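Long-range contacts in putative uncharacterized protein (Chaetomium thermophilum, PDB 4XRI), which probably carries protein cargo into the nucleus as a flexible HEAT-repeat transport receptor of the importin-beta family, and is thought to bind a small GTPase: residues I15-L20 against G60-A65; T108-N113 against Q153-A158; R244-A249 against E285-L290. The protein carries 2 engineered substitutions. All coordinates share one frame; numbering follows the deposited sequence.

Interaction 1: residues I15-L20 against G60-A65; sequences ILENSL and GHIRAA. With SO4 (sulfate ion), chain C.
Glu17 turns its CG anti to the backbone N (chi1 -171°) and then bends at chi2, which swings its carboxylate over to the first turn of helix 60-72. His61 meets it with CG in the crowded position between its own backbone N and carbonyl carbon (chi1 67°), and its NE2 faces Glu17. NE2 donates to the syn lone pair of Glu17 OE1 over 3.1 Å; the bond is nearly straight (161°) and lies in the ring plane, although the carboxylate itself is turned well out of that plane. At the other ring nitrogen, His61 ND1 donates to O2 of a sulfate over a very short 2.4 Å, and the backbone N of His61 donates to the same oxygen. With both ring nitrogens donating between two anions, the imidazole is probably protonated. Beside this polar bridge the contact is apolar. Leu16 CD1 rests 3.9 Å from Ile62 CG2, while Leu16 CD2 and Leu20 CD1 each approach Ala65 CB to 4.3 Å. Ile62 CD1 also comes 3.3 Å from Glu17 OE1. Residues 15-19 of helix 11-19 thus cross residues 60-65 of helix 60-72 at about a right angle, while Ile15 and Asn18 pack on helix 24-40, and Arg63, pointing away from the contact, pairs with Glu56 just beyond helix 42-54.

Interaction 2: residues T108-N113 against Q153-A158; sequences TLASPN and QHQKQA. Engineered in segment 108-113: Pro112 (natural residue Ser). With SO4 (sulfate ion), chain I.
The link between helices 95-108 and 114-131, a type I turn from Thr108 to Ser111 followed by an ST turn at Ser111, lies against the first turns of helix 153-168. His154 carries much of the contact. The backbone of the engineered Pro112 passes over one face of its ring, with CA 3.9 Å from the ring centroid in a CH-pi contact; Gln157 OE1 covers the opposite face, held there by Gln153 NE2. Pro112 O comes to 3.0 Å from His154 NE2 but stands over the ring, at a poor angle for a hydrogen bond. NE2 instead donates a bent hydrogen bond (142°) to O1 of a sulfate at 2.9 Å, with Ser114 OG a weak further partner. Farther along, Leu109 O receives a CA-H...O contact from Gln155 CA at 3.3 Å, and Leu109 CD2 packs 3.8 Å from Ala158 CB. Ala110 lies against Gln155 CB, and a water donates to Ala110 O while weakly accepting from Gln155 N. Ser111 OG accepts from Asn113 N and is hydrogen-bonded to Glu56. This ST turn and the N-cap at Asn113, whose OD1 takes Ala116 N, lead into helix 114-131, forming a helix-loop-helix link of the HEAT-repeat solenoid.

Interaction 3: residues R244-A249 against E285-L290; sequences RIQQGA and EDVAKL
Gln247 leaves helix 243-260 with CG anti to its carbonyl carbon (chi1 -66°) and runs extended from there, and each of its atoms finds something on helix 285-310. CB meets Leu290 CD1 at 3.9 Å. One bond on, CG lies 4.0 Å from Val287 CG1, the two side chains crossing at about a right angle. The amide carbon CD then reaches Asp286 CB at 3.7 Å; OE1 and NE2 lie about as close, so the whole amide group rests against that methylene, turned only 21° from the Asp286 carboxylate plane. At the tip, NE2 is hydrogen-bonded to Ser243 OG, back at the start of its own helix, while OE1 stands over the guanidinium of Arg244. Leu290 completes the contact by pushing CD1 to 3.2 Å from Gln247 O. Gln246 OE1 touches Val287 CG1 at 4.1 Å, while Gln246 NE2 is hydrogen-bonded to Thr238 O. The segment axes are 9.1 Å apart and only 14° from parallel. Arg244 NH1 and Asp286 OD2 remain 5.4 Å apart, so their charges may attract without forming a salt bridge. The contact is therefore probably held mainly by van der Waals packing, carbon against both carbon and oxygen, with the N-H groups of both glutamine amides engaged by Thr238 and Ser243.

Overall arrangement
The three contacts follow one another along the chain, each closing before the next opens, in the N-terminal part of an all-helical solenoid. Interactions 1 and 2 have centres 19 Å apart and touch directly: Arg63, on helix 60-72, reaches Thr108 at the end of helix 95-108, and Ser111 and Asn113 in the loop that follows, with Glu56 bonded to both Arg63 and Ser111. Interaction 3 joins helices 243-260 and 285-310, beyond helix 153-168 of interaction 2; its centre is 24 Å from that of interaction 2 and 31 Å from that of interaction 1. Each joins elements about 40 residues apart in sequence, so a flexible receptor is built here from successive local contacts.

Interaction 1: residues I15-L20 against G60-A65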
loop_
_atom_site.group_PDB
_atom_site.type_symbol
_atom_site.label_atom_id
_atom_site.label_comp_id
_atom_site.label_asym_id
_atom_site.label_seq_id
_atom_site.Cartn_x
_atom_site.Cartn_y
_atom_site.Cartn_z
ATOM N N ILE A 15 -35.879 19.482 -2.085
ATOM C CA ILE A 15 -35.123 18.564 -1.237
ATOM C C ILE A 15 -33.836 18.129 -1.937
ATOM O O ILE A 15 -32.790 17.985 -1.301
ATOM C CB ILE A 15 -35.937 17.306 -0.857
ATOM C CG1 ILE A 15 -37.311 17.686 -0.302
ATOM C CG2 ILE A 15 -35.180 16.464 0.168
ATOM C CD1 ILE A 15 -37.262 18.658 0.850
ATOM N N LEU A 16 -33.917 17.914 -3.246
ATOM C CA LEU A 16 -32.753 17.516 -4.030
ATOM C C LEU A 16 -31.775 18.669 -4.202
ATOM O O LEU A 16 -30.562 18.474 -4.148
ATOM C CB LEU A 16 -33.179 16.994 -5.401
ATOM C CG LEU A 16 -33.876 15.634 -5.443
ATOM C CD1 LEU A 16 -34.326 15.321 -6.858
ATOM C CD2 LEU A 16 -32.972 14.536 -4.905
ATOM N N GLU A 17 -32.307 19.866 -4.423
ATOM C CA GLU A 17 -31.473 21.054 -4.552
ATOM C C GLU A 17 -30.726 21.299 -3.248
ATOM O O GLU A 17 -29.534 21.603 -3.249
ATOM C CB GLU A 17 -32.316 22.275 -4.929
ATOM C CG GLU A 17 -31.494 23.500 -5.294
ATOM C CD GLU A 17 -30.665 23.293 -6.548
ATOM O OE1 GLU A 17 -31.258 23.183 -7.642
ATOM O OE2 GLU A 17 -29.421 23.239 -6.440
ATOM N N ASN A 18 -31.439 21.155 -2.135
ATOM C CA ASN A 18 -30.828 21.253 -0.815
ATOM C C ASN A 18 -29.858 20.106 -0.567
ATOM O O ASN A 18 -28.892 20.247 0.183
ATOM C CB ASN A 18 -31.901 21.268 0.274
ATOM C CG ASN A 18 -32.730 22.535 0.256
ATOM O OD1 ASN A 18 -32.249 23.602 -0.124
ATOM N ND2 ASN A 18 -33.986 22.425 0.675
ATOM N N SER A 19 -30.119 18.968 -1.203
ATOM C CA SER A 19 -29.240 17.810 -1.086
ATOM C C SER A 19 -27.879 18.089 -1.716
ATOM O O SER A 19 -26.886 17.444 -1.381
ATOM C CB SER A 19 -29.879 16.578 -1.731
ATOM O OG SER A 19 -29.026 15.451 -1.627
ATOM N N LEU A 20 -27.837 19.059 -2.624
ATOM C CA LEU A 20 -26.595 19.444 -3.284
ATOM C C LEU A 20 -26.055 20.756 -2.726
ATOM O O LEU A 20 -25.058 21.285 -3.219
ATOM C CB LEU A 20 -26.803 19.575 -4.795
ATOM C CG LEU A 20 -27.164 18.312 -5.575
ATOM C CD1 LEU A 20 -26.959 18.537 -7.068
ATOM C CD2 LEU A 20 -26.353 17.120 -5.091
ATOM N N GLY A 60 -31.206 19.455 -15.525
ATOM C CA GLY A 60 -30.411 18.245 -15.603
ATOM C C GLY A 60 -29.800 17.804 -14.288
ATOM O O GLY A 60 -29.785 16.611 -13.976
ATOM N N HIS A 61 -29.294 18.760 -13.514
ATOM C CA HIS A 61 -28.613 18.429 -12.267
ATOM C C HIS A 61 -29.591 17.922 -11.210
ATOM O O HIS A 61 -29.231 17.096 -10.370
ATOM C CB HIS A 61 -27.833 19.639 -11.740
ATOM C CG HIS A 61 -28.696 20.782 -11.302
ATOM N ND1 HIS A 61 -29.152 21.748 -12.173
ATOM C CD2 HIS A 61 -29.172 21.121 -10.081
ATOM C CE1 HIS A 61 -29.879 22.628 -11.508
ATOM N NE2 HIS A 61 -29.907 22.271 -10.236
ATOM N N ILE A 62 -30.829 18.402 -11.262
ATOM C CA ILE A 62 -31.870 17.897 -10.372
ATOM C C ILE A 62 -32.212 16.456 -10.732
ATOM O O ILE A 62 -32.300 15.588 -9.860
ATOM C CB ILE A 62 -33.148 18.755 -10.436
ATOM C CG1 ILE A 62 -32.861 20.174 -9.943
ATOM C CG2 ILE A 62 -34.257 18.122 -9.601
ATOM C CD1 ILE A 62 -32.323 20.225 -8.530
ATOM N N ARG A 63 -32.402 16.212 -12.026
ATOM C CA ARG A 63 -32.739 14.885 -12.523
ATOM C C ARG A 63 -31.634 13.880 -12.222
ATOM O O ARG A 63 -31.907 12.744 -11.837
ATOM C CB ARG A 63 -33.007 14.935 -14.028
ATOM C CG ARG A 63 -34.128 15.877 -14.416
ATOM C CD ARG A 63 -34.267 15.976 -15.920
ATOM N NE ARG A 63 -34.734 14.728 -16.514
ATOM C CZ ARG A 63 -34.913 14.546 -17.818
ATOM N NH1 ARG A 63 -34.653 15.533 -18.665
ATOM N NH2 ARG A 63 -35.341 13.375 -18.274
ATOM N N ALA A 64 -30.388 14.307 -12.409
ATOM C CA ALA A 64 -29.239 13.467 -12.102
ATOM C C ALA A 64 -29.230 13.116 -10.621
ATOM O O ALA A 64 -29.042 11.959 -10.249
ATOM C CB ALA A 64 -27.942 14.164 -12.496
ATOM N N ALA A 65 -29.446 14.129 -9.785
ATOM C CA ALA A 65 -29.508 13.951 -8.337
ATOM C C ALA A 65 -30.573 12.932 -7.947
ATOM O O ALA A 65 -30.345 12.082 -7.086
ATOM C CB ALA A 65 -29.780 15.281 -7.656
HETATM S S SO4 C . -27.745 21.976 -15.256
HETATM O O1 SO4 C . -26.808 22.512 -14.274
HETATM O O2 SO4 C . -29.005 21.654 -14.593
HETATM O O3 SO4 C . -27.988 22.973 -16.294
HETATM O O4 SO4 C . -27.182 20.775 -15.864
#

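Interaction 2: residues T108-N113 against Q153-A158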
loop_
_atom_site.group_PDB
_atom_site.type_symbol
_atom_site.label_atom_id
_atom_site.label_comp_id
_atom_site.label_asym_id
_atom_site.label_seq_id
_atom_site.Cartn_x
_atom_site.Cartn_y
_atom_site.Cartn_z
ATOM N N THR A 108 -36.042 7.068 -19.957
ATOM C CA THR A 108 -35.230 8.255 -19.693
ATOM C C THR A 108 -33.902 8.215 -20.462
ATOM O O THR A 108 -33.258 9.246 -20.673
ATOM C CB THR A 108 -34.967 8.403 -18.175
ATOM O OG1 THR A 108 -36.217 8.474 -17.479
ATOM C CG2 THR A 108 -34.161 9.663 -17.856
ATOM N N LEU A 109 -33.501 7.023 -20.899
ATOM C CA LEU A 109 -32.295 6.874 -21.712
ATOM C C LEU A 109 -32.355 7.718 -22.985
ATOM O O LEU A 109 -31.325 8.132 -23.517
ATOM C CB LEU A 109 -32.071 5.409 -22.090
ATOM C CG LEU A 109 -31.733 4.401 -20.991
ATOM C CD1 LEU A 109 -31.475 3.037 -21.615
ATOM C CD2 LEU A 109 -30.532 4.858 -20.176
ATOM N N ALA A 110 -33.569 7.967 -23.465
ATOM C CA ALA A 110 -33.772 8.680 -24.720
ATOM C C ALA A 110 -33.729 10.196 -24.543
ATOM O O ALA A 110 -33.733 10.941 -25.524
ATOM C CB ALA A 110 -35.097 8.265 -25.346
ATOM N N SER A 111 -33.691 10.647 -23.291
ATOM C CA SER A 111 -33.695 12.075 -22.982
ATOM C C SER A 111 -32.529 12.816 -23.626
ATOM O O SER A 111 -31.393 12.352 -23.577
ATOM C CB SER A 111 -33.663 12.291 -21.466
ATOM O OG SER A 111 -33.603 13.674 -21.157
ATOM N N PRO A 112 -32.813 13.980 -24.234
ATOM C CA PRO A 112 -31.772 14.832 -24.818
ATOM C C PRO A 112 -30.883 15.461 -23.748
ATOM O O PRO A 112 -29.832 16.011 -24.069
ATOM C CB PRO A 112 -32.572 15.901 -25.574
ATOM C CG PRO A 112 -33.879 15.945 -24.881
ATOM C CD PRO A 112 -34.159 14.532 -24.449
ATOM N N ASN A 113 -31.304 15.376 -22.489
ATOM C CA ASN A 113 -30.473 15.825 -21.381
ATOM C C ASN A 113 -29.475 14.742 -20.982
ATOM O O ASN A 113 -29.857 13.680 -20.487
ATOM C CB ASN A 113 -31.333 16.222 -20.182
ATOM C CG ASN A 113 -30.524 16.872 -19.077
ATOM O OD1 ASN A 113 -30.070 16.202 -18.149
ATOM N ND2 ASN A 113 -30.338 18.185 -19.173
ATOM N N GLN A 153 -29.551 9.956 -31.105
ATOM C CA GLN A 153 -28.197 10.135 -30.583
ATOM C C GLN A 153 -28.073 9.831 -29.092
ATOM O O GLN A 153 -27.265 8.993 -28.689
ATOM C CB GLN A 153 -27.707 11.558 -30.840
ATOM C CG GLN A 153 -26.375 11.849 -30.179
ATOM C CD GLN A 153 -25.962 13.294 -30.310
ATOM O OE1 GLN A 153 -25.996 13.867 -31.399
ATOM N NE2 GLN A 153 -25.569 13.898 -29.195
ATOM N N HIS A 154 -28.885 10.500 -28.282
ATOM C CA HIS A 154 -28.785 10.364 -26.832
ATOM C C HIS A 154 -29.237 8.998 -26.328
ATOM O O HIS A 154 -28.658 8.473 -25.377
ATOM C CB HIS A 154 -29.578 11.468 -26.134
ATOM C CG HIS A 154 -28.826 12.752 -25.996
ATOM N ND1 HIS A 154 -28.650 13.633 -27.048
ATOM C CD2 HIS A 154 -28.187 13.308 -24.940
ATOM C CE1 HIS A 154 -27.945 14.668 -26.641
ATOM N NE2 HIS A 154 -27.649 14.497 -25.361
ATOM N N GLN A 155 -30.257 8.417 -26.956
ATOM C CA GLN A 155 -30.671 7.075 -26.569
ATOM C C GLN A 155 -29.541 6.091 -26.846
ATOM O O GLN A 155 -29.324 5.160 -26.075
ATOM C CB GLN A 155 -31.942 6.631 -27.299
ATOM C CG GLN A 155 -32.378 5.226 -26.887
ATOM C CD GLN A 155 -33.730 4.818 -27.431
ATOM O OE1 GLN A 155 -33.990 4.912 -28.631
ATOM N NE2 GLN A 155 -34.603 4.354 -26.544
ATOM N N LYS A 156 -28.828 6.302 -27.948
ATOM C CA LYS A 156 -27.664 5.484 -28.270
ATOM C C LYS A 156 -26.573 5.646 -27.219
ATOM O O LYS A 156 -26.093 4.662 -26.657
ATOM C CB LYS A 156 -27.112 5.841 -29.650
ATOM C CG LYS A 156 -27.822 5.174 -30.808
ATOM C CD LYS A 156 -27.040 5.372 -32.099
ATOM C CE LYS A 156 -27.618 4.551 -33.236
ATOM N NZ LYS A 156 -26.710 4.532 -34.416
ATOM N N GLN A 157 -26.189 6.896 -26.969
ATOM C CA GLN A 157 -25.176 7.229 -25.971
ATOM C C GLN A 157 -25.443 6.561 -24.630
ATOM O O GLN A 157 -24.589 5.849 -24.095
ATOM C CB GLN A 157 -25.109 8.743 -25.758
ATOM C CG GLN A 157 -24.594 9.563 -26.920
ATOM C CD GLN A 157 -24.604 11.049 -26.605
ATOM O OE1 GLN A 157 -25.483 11.783 -27.051
ATOM N NE2 GLN A 157 -23.631 11.494 -25.818
ATOM N N ALA A 158 -26.638 6.801 -24.098
ATOM C CA ALA A 158 -27.009 6.360 -22.759
ATOM C C ALA A 158 -27.142 4.845 -22.665
ATOM O O ALA A 158 -26.824 4.250 -21.635
ATOM C CB ALA A 158 -28.310 7.031 -22.331
HETATM S S SO4 I . -25.730 17.532 -25.110
HETATM O O1 SO4 I . -26.917 17.139 -24.356
HETATM O O2 SO4 I . -24.762 18.141 -24.203
HETATM O O3 SO4 I . -25.137 16.353 -25.738
HETATM O O4 SO4 I . -26.106 18.492 -26.144
HETATM O O HOH W 1 -32.650 10.247 -27.780
#

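Interaction 3: residues R244-A249 against E285-L290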
loop_
_atom_site.group_PDB
_atom_site.type_symbol
_atom_site.label_atom_id
_atom_site.label_comp_id
_atom_site.label_asym_id
_atom_site.label_seq_id
_atom_site.Cartn_x
_atom_site.Cartn_y
_atom_site.Cartn_z
ATOM N N ARG A 244 -11.978 13.748 -27.702
ATOM C CA ARG A 244 -12.655 12.872 -26.751
ATOM C C ARG A 244 -12.594 11.414 -27.193
ATOM O O ARG A 244 -12.351 10.523 -26.379
ATOM C CB ARG A 244 -14.111 13.307 -26.565
ATOM C CG ARG A 244 -14.274 14.530 -25.681
ATOM C CD ARG A 244 -14.064 14.169 -24.222
ATOM N NE ARG A 244 -13.548 15.294 -23.448
ATOM C CZ ARG A 244 -13.357 15.270 -22.134
ATOM N NH1 ARG A 244 -12.877 16.339 -21.513
ATOM N NH2 ARG A 244 -13.649 14.178 -21.439
ATOM N N ILE A 245 -12.814 11.179 -28.483
ATOM C CA ILE A 245 -12.780 9.828 -29.036
ATOM C C ILE A 245 -11.388 9.220 -28.885
ATOM O O ILE A 245 -11.247 8.055 -28.506
ATOM C CB ILE A 245 -13.190 9.816 -30.519
ATOM C CG1 ILE A 245 -14.592 10.405 -30.686
ATOM C CG2 ILE A 245 -13.131 8.404 -31.082
ATOM C CD1 ILE A 245 -15.117 10.328 -32.104
ATOM N N GLN A 246 -10.369 10.023 -29.184
ATOM C CA GLN A 246 -8.979 9.627 -28.985
ATOM C C GLN A 246 -8.732 9.183 -27.549
ATOM O O GLN A 246 -8.155 8.122 -27.307
ATOM C CB GLN A 246 -8.028 10.778 -29.330
ATOM C CG GLN A 246 -7.652 10.878 -30.795
ATOM C CD GLN A 246 -6.371 11.667 -31.004
ATOM O OE1 GLN A 246 -6.287 12.841 -30.649
ATOM N NE2 GLN A 246 -5.362 11.016 -31.568
ATOM N N GLN A 247 -9.177 10.011 -26.609
ATOM C CA GLN A 247 -9.015 9.736 -25.184
ATOM C C GLN A 247 -9.649 8.411 -24.781
ATOM O O GLN A 247 -9.034 7.611 -24.078
ATOM C CB GLN A 247 -9.617 10.868 -24.349
ATOM C CG GLN A 247 -8.892 12.189 -24.483
ATOM C CD GLN A 247 -9.552 13.297 -23.687
ATOM O OE1 GLN A 247 -9.889 13.119 -22.516
ATOM N NE2 GLN A 247 -9.754 14.444 -24.324
ATOM N N GLY A 248 -10.881 8.193 -25.227
ATOM C CA GLY A 248 -11.583 6.955 -24.949
ATOM C C GLY A 248 -10.849 5.770 -25.541
ATOM O O GLY A 248 -10.743 4.712 -24.919
ATOM N N ALA A 249 -10.325 5.957 -26.748
ATOM C CA ALA A 249 -9.592 4.905 -27.448
ATOM C C ALA A 249 -8.323 4.494 -26.707
ATOM O O ALA A 249 -8.054 3.303 -26.527
ATOM C CB ALA A 249 -9.249 5.354 -28.850
ATOM N N GLU A 285 -3.173 17.565 -24.123
ATOM C CA GLU A 285 -2.449 17.023 -22.978
ATOM C C GLU A 285 -3.081 15.743 -22.437
ATOM O O GLU A 285 -2.381 14.868 -21.923
ATOM C CB GLU A 285 -2.354 18.066 -21.860
ATOM C CG GLU A 285 -1.584 17.585 -20.637
ATOM C CD GLU A 285 -1.080 18.720 -19.769
ATOM O OE1 GLU A 285 -1.266 19.893 -20.155
ATOM O OE2 GLU A 285 -0.493 18.436 -18.704
ATOM N N ASP A 286 -4.396 15.619 -22.574
ATOM C CA ASP A 286 -5.102 14.470 -22.016
ATOM C C ASP A 286 -4.820 13.166 -22.767
ATOM O O ASP A 286 -4.679 12.116 -22.143
ATOM C CB ASP A 286 -6.609 14.735 -21.982
ATOM C CG ASP A 286 -6.992 15.783 -20.955
ATOM O OD1 ASP A 286 -6.813 15.520 -19.749
ATOM O OD2 ASP A 286 -7.475 16.866 -21.349
ATOM N N VAL A 287 -4.734 13.217 -24.095
ATOM C CA VAL A 287 -4.424 12.002 -24.846
ATOM C C VAL A 287 -2.929 11.726 -24.752
ATOM O O VAL A 287 -2.495 10.573 -24.813
ATOM C CB VAL A 287 -4.860 12.090 -26.331
ATOM C CG1 VAL A 287 -5.691 13.326 -26.579
ATOM C CG2 VAL A 287 -3.663 12.036 -27.275
ATOM N N ALA A 288 -2.146 12.790 -24.588
ATOM C CA ALA A 288 -0.711 12.654 -24.386
ATOM C C ALA A 288 -0.452 11.901 -23.087
ATOM O O ALA A 288 0.395 11.009 -23.033
ATOM C CB ALA A 288 -0.032 14.016 -24.360
ATOM N N LYS A 289 -1.197 12.265 -22.046
ATOM C CA LYS A 289 -1.127 11.584 -20.754
ATOM C C LYS A 289 -1.440 10.100 -20.875
ATOM O O LYS A 289 -0.761 9.258 -20.289
ATOM C CB LYS A 289 -2.096 12.215 -19.754
ATOM C CG LYS A 289 -1.654 13.535 -19.154
ATOM C CD LYS A 289 -2.658 13.978 -18.103
ATOM C CE LYS A 289 -2.393 15.385 -17.620
ATOM N NZ LYS A 289 -3.396 15.789 -16.597
ATOM N N LEU A 290 -2.491 9.795 -21.629
ATOM C CA LEU A 290 -2.960 8.425 -21.793
ATOM C C LEU A 290 -1.971 7.572 -22.580
ATOM O O LEU A 290 -1.803 6.378 -22.309
ATOM C CB LEU A 290 -4.320 8.419 -22.485
ATOM C CG LEU A 290 -5.476 8.887 -21.604
ATOM C CD1 LEU A 290 -6.723 9.151 -22.429
ATOM C CD2 LEU A 290 -5.758 7.848 -20.536
#